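Local coordinates for nuclear fusion protein BIK1 (Saccharomyces cerevisiae, PDB 6FC6) that binds microtubules and is required for nuclear fusion and for chromosome disjunction and nuclear segregation during mitosis, at residues V40-L43 against A44-K48; Q73-A76 against S77-E80. One frame throughout, in Å; residues are numbered along the deposited sequence.

The CAP-Gly domain of BIK1, crystallised with a Bim1 ETF peptide, illustrates how a turn and a helix that follow two neighbouring strands can both reach one ligand. Contact 1 rounds the turn leaving strand 37-41; contact 2 is a stretch of helix 72-81, which follows strand 67-71, the antiparallel partner of 37-41. Their centres lie 18 Å apart and their nearest atoms about 6 Å, so the two do not touch. Each nevertheless sends one lysine to the bound peptide: K48 of contact 1 hydrogen-bonds its backbone through NZ, and K74 of contact 2 packs on that backbone. Contact 1 is largely at the surface, whereas contact 2 is partly buried.

Contact 1: residues V40-L43 against A44-K48; sequences VDLL and ANIGK
L42 and A44 meet as the chain leaves strand 37-41, where L42 CB lies 4.1 Å from A44 O. The approach to this point is fixed by an Asx turn: L43 N donates to D41 OD1 at 3.0 Å with an N-H...O angle of 161°, reaching the oxygen from above the carboxylate plane. S66 OG also bonds D41 OD1, while E62 N bonds OD2, so both oxygens of this buried carboxylate have partners. L43 then takes a positive phi (57°), swinging the chain round into A44. At N45 the chain makes an inverse gamma turn, with a weak bond of 2.8 Å from I46 N to A44 O, and the amide oxygen of N45 accepts from Q65 N. Next, I46 folds back over L42. Its CG1 sits between the backbone N and the carbonyl carbon (chi1 52°) and comes within 3.9 Å of L42 CB, with I46 CD1 extending past the same CB. The turn belongs to the loop that carries the GKNDG signature of CAP-Gly domains, which G47 and K48 open. G47 CA rests 3.8 Å from L42 CD1, the backbone lying directly against the leucine branch. L42 also touches I16, L19 and L68, so it links this loop to the hydrophobic interior. K48 extends its chain away from L42, and NZ hydrogen-bonds the backbone of the bound peptide.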
loop_
_atom_site.group_PDB
_atom_site.type_symbol
_atom_site.label_atom_id
_atom_site.label_comp_id
_atom_site.label_asym_id
_atom_site.label_seq_id
_atom_site.Cartn_x
_atom_site.Cartn_y
_atom_site.Cartn_z
ATOM N N VAL A 40 1.902 0.286 -0.102
ATOM C CA VAL A 40 2.627 0.433 -1.343
ATOM C C VAL A 40 4.038 0.927 -1.133
ATOM O O VAL A 40 4.316 1.643 -0.203
ATOM C CB VAL A 40 1.911 1.378 -2.341
ATOM C CG1 VAL A 40 0.468 1.024 -2.557
ATOM C CG2 VAL A 40 1.958 2.809 -1.888
ATOM N N ASP A 41 4.930 0.570 -2.034
ATOM C CA ASP A 41 6.258 1.066 -1.983
ATOM C C ASP A 41 6.362 2.092 -3.162
ATOM O O ASP A 41 6.241 1.709 -4.334
ATOM C CB ASP A 41 7.229 -0.056 -2.200
ATOM C CG ASP A 41 8.707 0.407 -2.050
ATOM O OD1 ASP A 41 8.953 1.609 -2.070
ATOM O OD2 ASP A 41 9.626 -0.457 -1.904
ATOM N N LEU A 42 6.599 3.348 -2.844
ATOM C CA LEU A 42 6.670 4.401 -3.909
ATOM C C LEU A 42 8.067 4.531 -4.555
ATOM O O LEU A 42 8.253 5.362 -5.409
ATOM C CB LEU A 42 6.241 5.719 -3.340
ATOM C CG LEU A 42 4.850 5.720 -2.756
ATOM C CD1 LEU A 42 4.576 6.905 -1.892
ATOM C CD2 LEU A 42 3.806 5.654 -3.856
ATOM N N LEU A 43 9.027 3.722 -4.138
ATOM C CA LEU A 43 10.368 3.654 -4.720
ATOM C C LEU A 43 11.137 4.973 -4.731
ATOM O O LEU A 43 12.024 5.175 -5.551
ATOM C CB LEU A 43 10.266 3.120 -6.157
ATOM C CG LEU A 43 9.439 1.834 -6.314
ATOM C CD1 LEU A 43 9.326 1.438 -7.779
ATOM C CD2 LEU A 43 10.086 0.723 -5.526
ATOM N N ALA A 44 10.784 5.823 -3.779
ATOM C CA ALA A 44 11.395 7.050 -3.449
ATOM C C ALA A 44 10.860 7.464 -2.085
ATOM O O ALA A 44 9.788 7.004 -1.638
ATOM C CB ALA A 44 11.058 8.120 -4.493
ATOM N N ASN A 45 11.584 8.374 -1.426
ATOM C CA ASN A 45 11.191 8.805 -0.109
ATOM C C ASN A 45 10.067 9.818 -0.050
ATOM O O ASN A 45 10.190 10.818 0.654
ATOM C CB ASN A 45 12.393 9.304 0.652
ATOM C CG ASN A 45 13.364 8.211 0.973
ATOM O OD1 ASN A 45 12.978 7.140 1.508
ATOM N ND2 ASN A 45 14.617 8.469 0.735
ATOM N N ILE A 46 9.003 9.564 -0.803
ATOM C CA ILE A 46 7.803 10.396 -0.810
ATOM C C ILE A 46 6.642 9.719 -0.077
ATOM O O ILE A 46 5.496 10.213 -0.107
ATOM C CB ILE A 46 7.390 10.768 -2.235
ATOM C CG1 ILE A 46 7.274 9.517 -3.117
ATOM C CG2 ILE A 46 8.473 11.703 -2.826
ATOM C CD1 ILE A 46 6.545 9.744 -4.411
ATOM N N GLY A 47 6.938 8.622 0.594
ATOM C CA GLY A 47 5.998 7.964 1.502
ATOM C C GLY A 47 6.212 8.394 2.921
ATOM O O GLY A 47 6.693 9.458 3.162
ATOM N N LYS A 48 5.841 7.578 3.874
ATOM C CA LYS A 48 5.892 7.897 5.282
ATOM C C LYS A 48 6.594 6.900 6.140
ATOM O O LYS A 48 6.796 7.185 7.319
ATOM C CB LYS A 48 4.451 8.066 5.824
ATOM C CG LYS A 48 3.827 9.326 5.275
ATOM C CD LYS A 48 2.490 9.651 5.900
ATOM C CE LYS A 48 1.955 10.998 5.382
ATOM N NZ LYS A 48 0.575 11.159 5.948
#

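Contact 2: residues Q73-A76 against S77-E80; sequences QKVA and SLIE
V75 and I79 are joined one helical turn apart by a backbone bond, I79 N to V75 O at 3.0 Å, the donor lying close to the C=O axis (166°). The side chain of I79 lies against the same carbonyl oxygen, its CG1 3.3 Å from V75 O. E80 N repeats the backbone pattern on A76 O, also at 3.0 Å, but tilted somewhat from the carbonyl plane. Before this point the helix is kinked, and two waters replace the missing direct bonds. Water 1 donates to Q73 O and accepts from S77 N at 2.9 Å. Water 2 donates to K74 O and accepts from L78 N at 3.2 Å; a chi1 of 55°, between the backbone N and the carbonyl carbon, brings S77 OG to the same water at 2.6 Å. This is a hydrated kink in helix 72-81, which follows strand 67-71 of the CAP-Gly domain. Apolar contacts use the two branches of V75 separately. CG2 of V75 meets I79 CD1 at 4.0 Å, whereas CG1 approaches L78 CD1 at 4.2 Å, the latter two side chains crossing at about a right angle. A salt bridge from E80 OE1 to R5, and the packing of A76 and I79 on Y6, tie this helix to helix 4-7.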
loop_
_atom_site.group_PDB
_atom_site.type_symbol
_atom_site.label_atom_id
_atom_site.label_comp_id
_atom_site.label_asym_id
_atom_site.label_seq_id
_atom_site.Cartn_x
_atom_site.Cartn_y
_atom_site.Cartn_z
ATOM N N GLN A 73 -10.097 1.792 -0.257
ATOM C CA GLN A 73 -11.158 2.299 -1.139
ATOM C C GLN A 73 -10.657 3.332 -2.115
ATOM O O GLN A 73 -11.197 3.463 -3.233
ATOM C CB GLN A 73 -12.366 2.811 -0.346
ATOM C CG GLN A 73 -12.032 3.801 0.754
ATOM C CD GLN A 73 -11.737 3.119 2.100
ATOM O OE1 GLN A 73 -11.312 1.939 2.196
ATOM N NE2 GLN A 73 -11.978 3.867 3.163
ATOM N N LYS A 74 -9.606 4.076 -1.729
ATOM C CA LYS A 74 -9.035 5.081 -2.611
ATOM C C LYS A 74 -8.306 4.530 -3.789
ATOM O O LYS A 74 -8.150 5.175 -4.797
ATOM C CB LYS A 74 -8.084 6.003 -1.832
ATOM C CG LYS A 74 -8.799 6.815 -0.764
ATOM C CD LYS A 74 -7.787 7.616 -0.004
ATOM C CE LYS A 74 -8.405 8.290 1.211
ATOM N NZ LYS A 74 -7.355 8.926 2.076
ATOM N N VAL A 75 -7.808 3.304 -3.696
ATOM C CA VAL A 75 -7.029 2.720 -4.793
ATOM C C VAL A 75 -7.590 1.413 -5.333
ATOM O O VAL A 75 -6.977 0.808 -6.184
ATOM C CB VAL A 75 -5.535 2.561 -4.400
ATOM C CG1 VAL A 75 -4.910 3.932 -4.224
ATOM C CG2 VAL A 75 -5.394 1.730 -3.129
ATOM N N ALA A 76 -8.744 0.983 -4.853
ATOM C CA ALA A 76 -9.271 -0.329 -5.267
ATOM C C ALA A 76 -9.444 -0.447 -6.775
ATOM O O ALA A 76 -9.034 -1.449 -7.329
ATOM C CB ALA A 76 -10.612 -0.614 -4.581
ATOM N N SER A 77 -10.023 0.565 -7.440
ATOM C CA SER A 77 -10.186 0.452 -8.895
ATOM C C SER A 77 -8.848 0.440 -9.628
ATOM O O SER A 77 -8.670 -0.319 -10.612
ATOM C CB SER A 77 -11.122 1.531 -9.472
ATOM O OG SER A 77 -10.660 2.798 -9.093
ATOM N N LEU A 78 -7.864 1.193 -9.122
ATOM C CA LEU A 78 -6.527 1.164 -9.731
ATOM C C LEU A 78 -5.921 -0.200 -9.631
ATOM O O LEU A 78 -5.320 -0.676 -10.582
ATOM C CB LEU A 78 -5.612 2.193 -9.096
ATOM C CG LEU A 78 -6.144 3.625 -9.197
ATOM C CD1 LEU A 78 -5.378 4.598 -8.312
ATOM C CD2 LEU A 78 -6.105 4.086 -10.635
ATOM N N ILE A 79 -6.132 -0.888 -8.497
ATOM C CA ILE A 79 -5.545 -2.200 -8.327
ATOM C C ILE A 79 -6.245 -3.233 -9.233
ATOM O O ILE A 79 -5.606 -4.113 -9.822
ATOM C CB ILE A 79 -5.636 -2.660 -6.845
ATOM C CG1 ILE A 79 -4.844 -1.732 -5.955
ATOM C CG2 ILE A 79 -5.136 -4.090 -6.718
ATOM C CD1 ILE A 79 -5.007 -2.023 -4.465
ATOM N N GLU A 80 -7.552 -3.110 -9.342
ATOM C CA GLU A 80 -8.329 -3.971 -10.240
ATOM C C GLU A 80 -7.858 -3.858 -11.695
ATOM O O GLU A 80 -7.681 -4.858 -12.340
ATOM C CB GLU A 80 -9.824 -3.625 -10.185
ATOM C CG GLU A 80 -10.677 -4.584 -11.032
ATOM C CD GLU A 80 -10.596 -6.041 -10.574
ATOM O OE1 GLU A 80 -10.264 -6.326 -9.390
ATOM O OE2 GLU A 80 -10.861 -6.913 -11.412
HETATM O O HOH W 1 -11.131 2.865 -6.014
HETATM O O HOH W 2 -8.916 3.732 -7.391
#